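Local atomic coordinates of uncharacterized protein (Pseudomonas aeruginosa PAO1, PDB entry 6TCB), a protein that is of unknown function but binds calcium at the interface between two copies of itself, whose beta sheets join into one. Residues 49-54 / 68-73; 78-83 / 89-94; 8-13 / 26-31. One frame throughout, in Å; residues are numbered along the deposited sequence.

Contact 1. Residues 49-54 / 68-73; sequences TYLVLE and DAVRAT. With CA (calcium ion), chain C.
Leu51 and Leu53 of strand 48-53, outermost in its own chain but joined to the sheet of the second subunit, pack against Val70 and Arg71 of helix 67-82 in a buried, apolar strand-to-helix contact on one face of the antiparallel sheet. The two segments run roughly the same way, their axes 31° apart and 9.4 Å from each other at closest approach. Leu53 does most of the touching, and its two methyls divide the work. CD1 meets Val70 CG1 at 3.7 Å, the two side chains crossing at about a right angle, while CD2 lies against the root of Arg71, 3.7 Å from its CB. Two residues earlier in the strand, on the same face, Leu51 CD1 approaches the same Val70 CG1 from farther off, at 4.1 Å. This branch of Val70 stands anti to the backbone N (chi1 177°), which turns it toward both leucines. Val59 and Trp25 line the same apolar layer.

Arg71 offers the strand only its aliphatic base. The chain bends at chi3 (54°) and brings NH2 back to Asp68 OD1, a salt bridge of 2.9 Å; NH2 also bonds Cys65 O of the second subunit. The other carboxylate oxygen, Asp68 OD2, binds calcium at 2.2 Å, and two waters are among the further ligands. Asp66 and Asp68 of the second subunit bind this ion too. OD2 thus goes to the metal, while OD1 takes Arg71 and also Leu67 N of the second subunit, and the positive charges near both oxygens would be expected to favour the ionised carboxylate.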
# COMPACT_ATOMS: atom_id res chain seq x y z
N THR A 49 3.22 3.83 6.75
CA THR A 49 3.19 3.29 5.40
C THR A 49 1.81 2.70 5.12
O THR A 49 1.29 1.92 5.92
CB THR A 49 4.24 2.18 5.26
OG1 THR A 49 5.53 2.71 5.60
CG2 THR A 49 4.28 1.63 3.85
N TYR A 50 1.24 3.05 3.98
CA TYR A 50 -0.05 2.52 3.57
C TYR A 50 0.17 1.31 2.68
O TYR A 50 0.97 1.37 1.75
CB TYR A 50 -0.81 3.58 2.80
CG TYR A 50 -2.14 3.19 2.21
CD1 TYR A 50 -3.23 2.87 3.02
CD2 TYR A 50 -2.33 3.23 0.84
CE1 TYR A 50 -4.45 2.57 2.46
CE2 TYR A 50 -3.55 2.92 0.28
CZ TYR A 50 -4.62 2.62 1.11
OH TYR A 50 -5.85 2.33 0.55
N LEU A 51 -0.53 0.23 2.99
CA LEU A 51 -0.53 -0.96 2.15
C LEU A 51 -1.96 -1.34 1.81
O LEU A 51 -2.87 -1.18 2.63
CB LEU A 51 0.10 -2.17 2.84
CG LEU A 51 1.53 -2.06 3.39
CD1 LEU A 51 1.88 -3.37 4.13
CD2 LEU A 51 2.50 -1.78 2.29
N VAL A 52 -2.17 -1.87 0.62
CA VAL A 52 -3.39 -2.61 0.32
C VAL A 52 -2.97 -4.03 0.00
O VAL A 52 -2.16 -4.26 -0.91
CB VAL A 52 -4.21 -2.00 -0.82
CG1 VAL A 52 -5.46 -2.85 -1.07
CG2 VAL A 52 -4.57 -0.58 -0.48
N LEU A 53 -3.48 -4.97 0.78
CA LEU A 53 -3.09 -6.37 0.73
C LEU A 53 -4.25 -7.23 0.26
O LEU A 53 -5.42 -6.91 0.48
CB LEU A 53 -2.62 -6.83 2.11
CG LEU A 53 -1.35 -6.14 2.60
CD1 LEU A 53 -1.29 -5.98 4.11
CD2 LEU A 53 -0.13 -6.90 2.06
N GLU A 54 -3.91 -8.33 -0.41
CA GLU A 54 -4.90 -9.28 -0.91
C GLU A 54 -5.95 -8.60 -1.78
O GLU A 54 -7.10 -9.04 -1.86
CB GLU A 54 -5.57 -10.04 0.24
CG GLU A 54 -4.60 -10.85 1.07
CD GLU A 54 -4.04 -12.04 0.32
OE1 GLU A 54 -4.76 -12.62 -0.53
OE2 GLU A 54 -2.88 -12.40 0.59
N ASP A 68 6.63 -7.24 6.03
CA ASP A 68 6.42 -8.62 5.60
C ASP A 68 5.51 -9.36 6.57
O ASP A 68 4.70 -10.20 6.16
CB ASP A 68 7.76 -9.33 5.44
CG ASP A 68 8.52 -8.90 4.19
OD1 ASP A 68 7.89 -8.44 3.21
OD2 ASP A 68 9.76 -9.03 4.18
N ALA A 69 5.60 -9.03 7.86
CA ALA A 69 4.72 -9.65 8.84
C ALA A 69 3.28 -9.20 8.65
O ALA A 69 2.34 -9.99 8.81
CB ALA A 69 5.20 -9.35 10.25
N VAL A 70 3.08 -7.93 8.27
CA VAL A 70 1.73 -7.45 7.97
C VAL A 70 1.16 -8.19 6.76
O VAL A 70 -0.01 -8.59 6.75
CB VAL A 70 1.72 -5.92 7.79
CG1 VAL A 70 0.35 -5.42 7.39
CG2 VAL A 70 2.13 -5.26 9.09
N ARG A 71 1.97 -8.38 5.71
CA ARG A 71 1.51 -9.14 4.55
C ARG A 71 1.17 -10.57 4.93
O ARG A 71 0.14 -11.11 4.49
CB ARG A 71 2.56 -9.08 3.44
CG ARG A 71 2.18 -9.94 2.24
CD ARG A 71 3.07 -9.70 1.02
NE ARG A 71 4.48 -9.85 1.33
CZ ARG A 71 5.48 -9.62 0.48
NH1 ARG A 71 5.25 -9.23 -0.76
NH2 ARG A 71 6.73 -9.78 0.91
N ALA A 72 2.00 -11.22 5.74
CA ALA A 72 1.66 -12.57 6.18
C ALA A 72 0.34 -12.56 6.94
O ALA A 72 -0.49 -13.47 6.78
CB ALA A 72 2.78 -13.14 7.05
N THR A 73 0.12 -11.55 7.78
CA THR A 73 -1.13 -11.43 8.52
C THR A 73 -2.32 -11.31 7.57
O THR A 73 -3.37 -11.92 7.80
CB THR A 73 -1.04 -10.23 9.48
OG1 THR A 73 0.08 -10.39 10.38
CG2 THR A 73 -2.31 -10.07 10.32
CA CA C . 11.52 -8.16 5.21
O HOH W 1 13.31 -7.05 6.05
O HOH W 2 12.53 -10.16 5.67

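Contact 2. Residues 78-83 / 89-94; sequences ARLREA and ALPVLL
Leu80 and Arg81, near the end of helix 67-82, receive Leu90 and Pro91 of the C-terminal tail, and the contact is carried by van der Waals touching with no hydrogen bond between the segments. Among the apolar pairs, Leu80 uses two separate parts of its side chain. Its CB faces Leu90 CD2 at 3.6 Å, and its CD1 reaches past to the proline ring, 3.5 Å from Pro91 CD with CG slightly farther away. The leucine and the ring meet at a slant. Leu90 spreads its two methyls across neighbouring residues of the helix: CD2 lies near the peptide link between Leu80 and Arg81, 3.8 Å from the backbone N of Arg81, and CD1 goes to the arginine side chain. With CG beside its own backbone N (chi1 -59°), Leu90 can direct both branches at the helix although its backbone runs past it.

The topology is that of a tail doubling back: after the helix ends the chain turns through a short linker and returns along the helix without forming a strand or a second helix. Leu85 of that linker also packs on Leu90.

The contact of mixed character is that of Arg81 with Leu90. NH1 lies 3.5 Å from Leu90 CD1, and the two side chains cross at about a right angle, with the methyl oblique to the guanidinium. A bend at chi3 (-60°) brings this group across the end of Leu90. Its polar partners are elsewhere, with NE in a salt bridge to Glu87 and NH1 in another to Asp57. The tail itself is tied to the helix farther back, where Arg77 donates to Pro91 O.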
# COMPACT_ATOMS: atom_id res chain seq x y z
N ALA A 78 -7.45 -13.03 5.15
CA ALA A 78 -8.27 -13.33 3.99
C ALA A 78 -8.97 -14.68 4.15
O ALA A 78 -10.16 -14.80 3.86
CB ALA A 78 -7.44 -13.30 2.71
N ARG A 79 -8.25 -15.69 4.61
CA ARG A 79 -8.88 -16.99 4.82
C ARG A 79 -9.99 -16.89 5.86
O ARG A 79 -11.05 -17.51 5.70
CB ARG A 79 -7.83 -18.02 5.25
CG ARG A 79 -6.76 -18.31 4.19
CD ARG A 79 -7.40 -18.67 2.85
NE ARG A 79 -6.46 -19.31 1.94
CZ ARG A 79 -6.76 -19.69 0.70
NH1 ARG A 79 -7.98 -19.48 0.22
NH2 ARG A 79 -5.84 -20.27 -0.06
N LEU A 80 -9.77 -16.14 6.94
CA LEU A 80 -10.76 -16.05 8.00
C LEU A 80 -11.96 -15.22 7.58
O LEU A 80 -13.10 -15.56 7.91
CB LEU A 80 -10.09 -15.50 9.25
CG LEU A 80 -9.08 -16.48 9.85
CD1 LEU A 80 -8.22 -15.75 10.86
CD2 LEU A 80 -9.77 -17.68 10.48
N ARG A 81 -11.73 -14.17 6.80
CA ARG A 81 -12.84 -13.38 6.29
C ARG A 81 -13.71 -14.21 5.36
O ARG A 81 -14.95 -14.17 5.44
CB ARG A 81 -12.29 -12.16 5.55
CG ARG A 81 -13.37 -11.20 5.05
CD ARG A 81 -12.76 -10.02 4.27
NE ARG A 81 -11.83 -9.24 5.09
CZ ARG A 81 -10.50 -9.26 4.97
NH1 ARG A 81 -9.77 -8.52 5.79
NH2 ARG A 81 -9.90 -10.02 4.06
N GLU A 82 -13.10 -14.99 4.48
CA GLU A 82 -13.87 -15.85 3.58
C GLU A 82 -14.72 -16.85 4.36
O GLU A 82 -15.81 -17.23 3.92
CB GLU A 82 -12.92 -16.60 2.64
CG GLU A 82 -12.15 -15.69 1.68
CD GLU A 82 -10.92 -16.37 1.08
OE1 GLU A 82 -10.76 -17.60 1.26
OE2 GLU A 82 -10.09 -15.67 0.45
N ALA A 83 -14.22 -17.29 5.52
CA ALA A 83 -14.96 -18.21 6.36
C ALA A 83 -16.09 -17.53 7.12
O ALA A 83 -16.85 -18.21 7.82
CB ALA A 83 -14.05 -18.91 7.37
N ALA A 89 -12.70 -9.56 14.65
CA ALA A 89 -12.15 -10.83 15.10
C ALA A 89 -10.96 -11.28 14.26
O ALA A 89 -10.34 -12.29 14.60
CB ALA A 89 -13.24 -11.91 15.08
N LEU A 90 -10.63 -10.56 13.19
CA LEU A 90 -9.51 -10.97 12.37
C LEU A 90 -8.19 -10.60 13.04
O LEU A 90 -8.13 -9.62 13.78
CB LEU A 90 -9.57 -10.29 11.00
CG LEU A 90 -10.82 -10.58 10.19
CD1 LEU A 90 -10.77 -9.75 8.91
CD2 LEU A 90 -11.00 -12.04 9.86
N PRO A 91 -7.14 -11.36 12.77
CA PRO A 91 -5.84 -11.06 13.40
C PRO A 91 -5.33 -9.69 13.01
O PRO A 91 -5.46 -9.25 11.86
CB PRO A 91 -4.92 -12.17 12.87
CG PRO A 91 -5.82 -13.22 12.36
CD PRO A 91 -7.10 -12.58 11.96
N VAL A 92 -4.72 -9.03 13.98
CA VAL A 92 -4.09 -7.73 13.78
C VAL A 92 -2.64 -7.89 13.33
O VAL A 92 -2.19 -7.22 12.41
CB VAL A 92 -4.20 -6.88 15.06
CG1 VAL A 92 -3.36 -5.63 14.94
CG2 VAL A 92 -5.66 -6.53 15.34
N LEU A 93 -1.90 -8.79 13.97
CA LEU A 93 -0.51 -9.05 13.60
C LEU A 93 -0.17 -10.44 14.10
O LEU A 93 -0.24 -10.68 15.31
CB LEU A 93 0.40 -8.00 14.23
CG LEU A 93 1.86 -8.02 13.79
CD1 LEU A 93 1.97 -7.67 12.32
CD2 LEU A 93 2.68 -7.06 14.65
N LEU A 94 0.18 -11.35 13.20
CA LEU A 94 0.46 -12.72 13.61
C LEU A 94 1.62 -12.80 14.59
O LEU A 94 2.52 -11.95 14.60
CB LEU A 94 0.77 -13.57 12.39
CG LEU A 94 -0.42 -13.79 11.46
CD1 LEU A 94 0.04 -14.61 10.28
CD2 LEU A 94 -1.58 -14.47 12.17
OXT LEU A 94 1.67 -13.73 15.40

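Contact 3. Residues 8-13 / 26-31; sequences EEHLEI and CDVFLR
His10 of helix 3-18 meets Cys26, Val28 and Phe29 of the loop that follows strand 24-25, and it alone of segment 8-13 makes the contact. Its CB is the first atom engaged, 3.9 Å from Phe29 CZ. The next, CG, touches the same CZ at an equal distance, so the phenyl ring points its far end at the root of the imidazole. The two rings form a T-shaped (edge-to-face) pair in which the edge of Phe29 is turned to the face of His10, with centroids 5.3 Å apart and planes at 67°. A chi1 of -78° sets CG beside the backbone N and brings that face over the loop.

At ND1 the surroundings become more polar. This nitrogen is hydrogen-bonded to Tyr24 OH, which would restrain the rotation of the ring, and it also has Cys26 SG at 3.8 Å, a sulfur-aromatic approach from an oblique direction, on the same side of the imidazole as the phenyl edge. The arrangement joins the N-terminal helix to the connection between strand 24-25 and helix 33-43, and helix 33-43 completes the surroundings through Phe37, which touches His10 and whose ring also meets that of Phe29.

Farther out, CE1 lies 3.8 Å from Val28 CG1, and the tip, NE2, is 3.9 Å from the same methyl. Val28 CG1 sits over the imidazole face in a CH-pi contact, 4.1 Å from the ring centroid. That methyl also stands 3.8 Å above the plane of the Phe29 ring, near its centre, and therefore fills the corner where the two rings meet.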
# COMPACT_ATOMS: atom_id res chain seq x y z
N GLU A 8 -9.65 13.07 12.18
CA GLU A 8 -9.13 13.28 13.52
C GLU A 8 -9.42 12.10 14.43
O GLU A 8 -8.55 11.66 15.20
CB GLU A 8 -9.72 14.56 14.12
CG GLU A 8 -9.17 15.85 13.53
CD GLU A 8 -10.09 17.05 13.72
OE1 GLU A 8 -11.06 16.96 14.49
OE2 GLU A 8 -9.83 18.09 13.07
N GLU A 9 -10.64 11.58 14.38
CA GLU A 9 -10.98 10.49 15.28
C GLU A 9 -10.27 9.20 14.88
O GLU A 9 -9.83 8.44 15.75
CB GLU A 9 -12.49 10.29 15.33
CG GLU A 9 -13.23 11.49 15.90
CD GLU A 9 -12.93 11.80 17.35
OE1 GLU A 9 -12.20 11.05 18.02
OE2 GLU A 9 -13.46 12.83 17.82
N HIS A 10 -10.16 8.93 13.58
CA HIS A 10 -9.40 7.76 13.15
C HIS A 10 -7.92 7.91 13.43
O HIS A 10 -7.24 6.91 13.68
CB HIS A 10 -9.72 7.42 11.70
CG HIS A 10 -11.03 6.73 11.55
ND1 HIS A 10 -11.17 5.37 11.70
CD2 HIS A 10 -12.28 7.22 11.40
CE1 HIS A 10 -12.44 5.04 11.58
NE2 HIS A 10 -13.14 6.14 11.40
N LEU A 11 -7.41 9.15 13.47
CA LEU A 11 -6.03 9.35 13.91
C LEU A 11 -5.87 8.91 15.36
O LEU A 11 -4.85 8.32 15.73
CB LEU A 11 -5.64 10.82 13.76
CG LEU A 11 -4.38 11.30 14.48
CD1 LEU A 11 -3.14 10.68 13.90
CD2 LEU A 11 -4.29 12.85 14.44
N GLU A 12 -6.86 9.19 16.21
CA GLU A 12 -6.76 8.80 17.61
C GLU A 12 -6.77 7.29 17.76
O GLU A 12 -6.05 6.72 18.58
CB GLU A 12 -7.85 9.48 18.44
CG GLU A 12 -7.71 11.00 18.50
CD GLU A 12 -6.40 11.45 19.13
OE1 GLU A 12 -5.85 10.69 19.95
OE2 GLU A 12 -5.91 12.55 18.79
N ILE A 13 -7.56 6.60 16.93
CA ILE A 13 -7.52 5.15 16.93
C ILE A 13 -6.16 4.64 16.47
O ILE A 13 -5.54 3.78 17.11
CB ILE A 13 -8.66 4.59 16.05
CG1 ILE A 13 -10.02 5.01 16.60
CG2 ILE A 13 -8.52 3.08 15.97
CD1 ILE A 13 -11.17 4.77 15.65
N CYS A 26 -8.02 -0.66 8.52
CA CYS A 26 -9.16 0.25 8.49
C CYS A 26 -9.58 0.44 7.05
O CYS A 26 -8.79 0.94 6.24
CB CYS A 26 -8.78 1.60 9.09
SG CYS A 26 -10.08 2.84 9.04
N ASP A 27 -10.83 0.09 6.74
CA ASP A 27 -11.35 0.16 5.38
C ASP A 27 -12.56 1.09 5.26
O ASP A 27 -13.30 1.01 4.27
CB ASP A 27 -11.67 -1.24 4.84
CG ASP A 27 -12.86 -1.88 5.54
OD1 ASP A 27 -13.40 -1.30 6.51
OD2 ASP A 27 -13.26 -2.99 5.12
N VAL A 28 -12.75 2.00 6.22
CA VAL A 28 -13.96 2.82 6.26
C VAL A 28 -13.96 3.90 5.18
O VAL A 28 -15.04 4.36 4.77
CB VAL A 28 -14.15 3.44 7.66
CG1 VAL A 28 -13.10 4.50 7.91
CG2 VAL A 28 -15.55 4.03 7.79
N PHE A 29 -12.80 4.34 4.72
CA PHE A 29 -12.71 5.48 3.82
C PHE A 29 -13.01 5.06 2.40
O PHE A 29 -12.71 3.94 1.97
CB PHE A 29 -11.31 6.11 3.87
CG PHE A 29 -10.87 6.51 5.25
CD1 PHE A 29 -11.50 7.53 5.92
CD2 PHE A 29 -9.83 5.85 5.88
CE1 PHE A 29 -11.10 7.88 7.20
CE2 PHE A 29 -9.44 6.20 7.15
CZ PHE A 29 -10.07 7.21 7.80
N LEU A 30 -13.61 5.97 1.65
CA LEU A 30 -13.77 5.78 0.22
C LEU A 30 -12.50 6.25 -0.48
O LEU A 30 -11.55 6.74 0.13
CB LEU A 30 -15.01 6.50 -0.26
CG LEU A 30 -16.30 5.99 0.38
CD1 LEU A 30 -17.50 6.75 -0.15
CD2 LEU A 30 -16.46 4.49 0.15
N ARG A 31 -12.46 6.04 -1.78
CA ARG A 31 -11.33 6.50 -2.57
C ARG A 31 -11.59 7.94 -3.00
O ARG A 31 -12.70 8.27 -3.40
CB ARG A 31 -11.18 5.63 -3.81

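Contacts 1 and 2 share helix 67-82 and touch, with centres 12 Å apart. The bridge is Thr73 OG1, which lies 3.0 Å from Leu94 N, a probable hydrogen bond that ties the chain terminus to the helix of contact 1. Contact 3 comes first in the sequence and lies across the chain's centre from contact 1; their centres are about 17 Å apart and their nearest atoms about 6 Å. From contact 2 it is about 19 Å between centres, again without touching. Trp25, just before Cys26, packs on Leu53 and Val70 and donates to Val92 O, linking all three neighbourhoods. Calcium, bound by segment 68-73 and the second subunit, lies away from contacts 2 and 3.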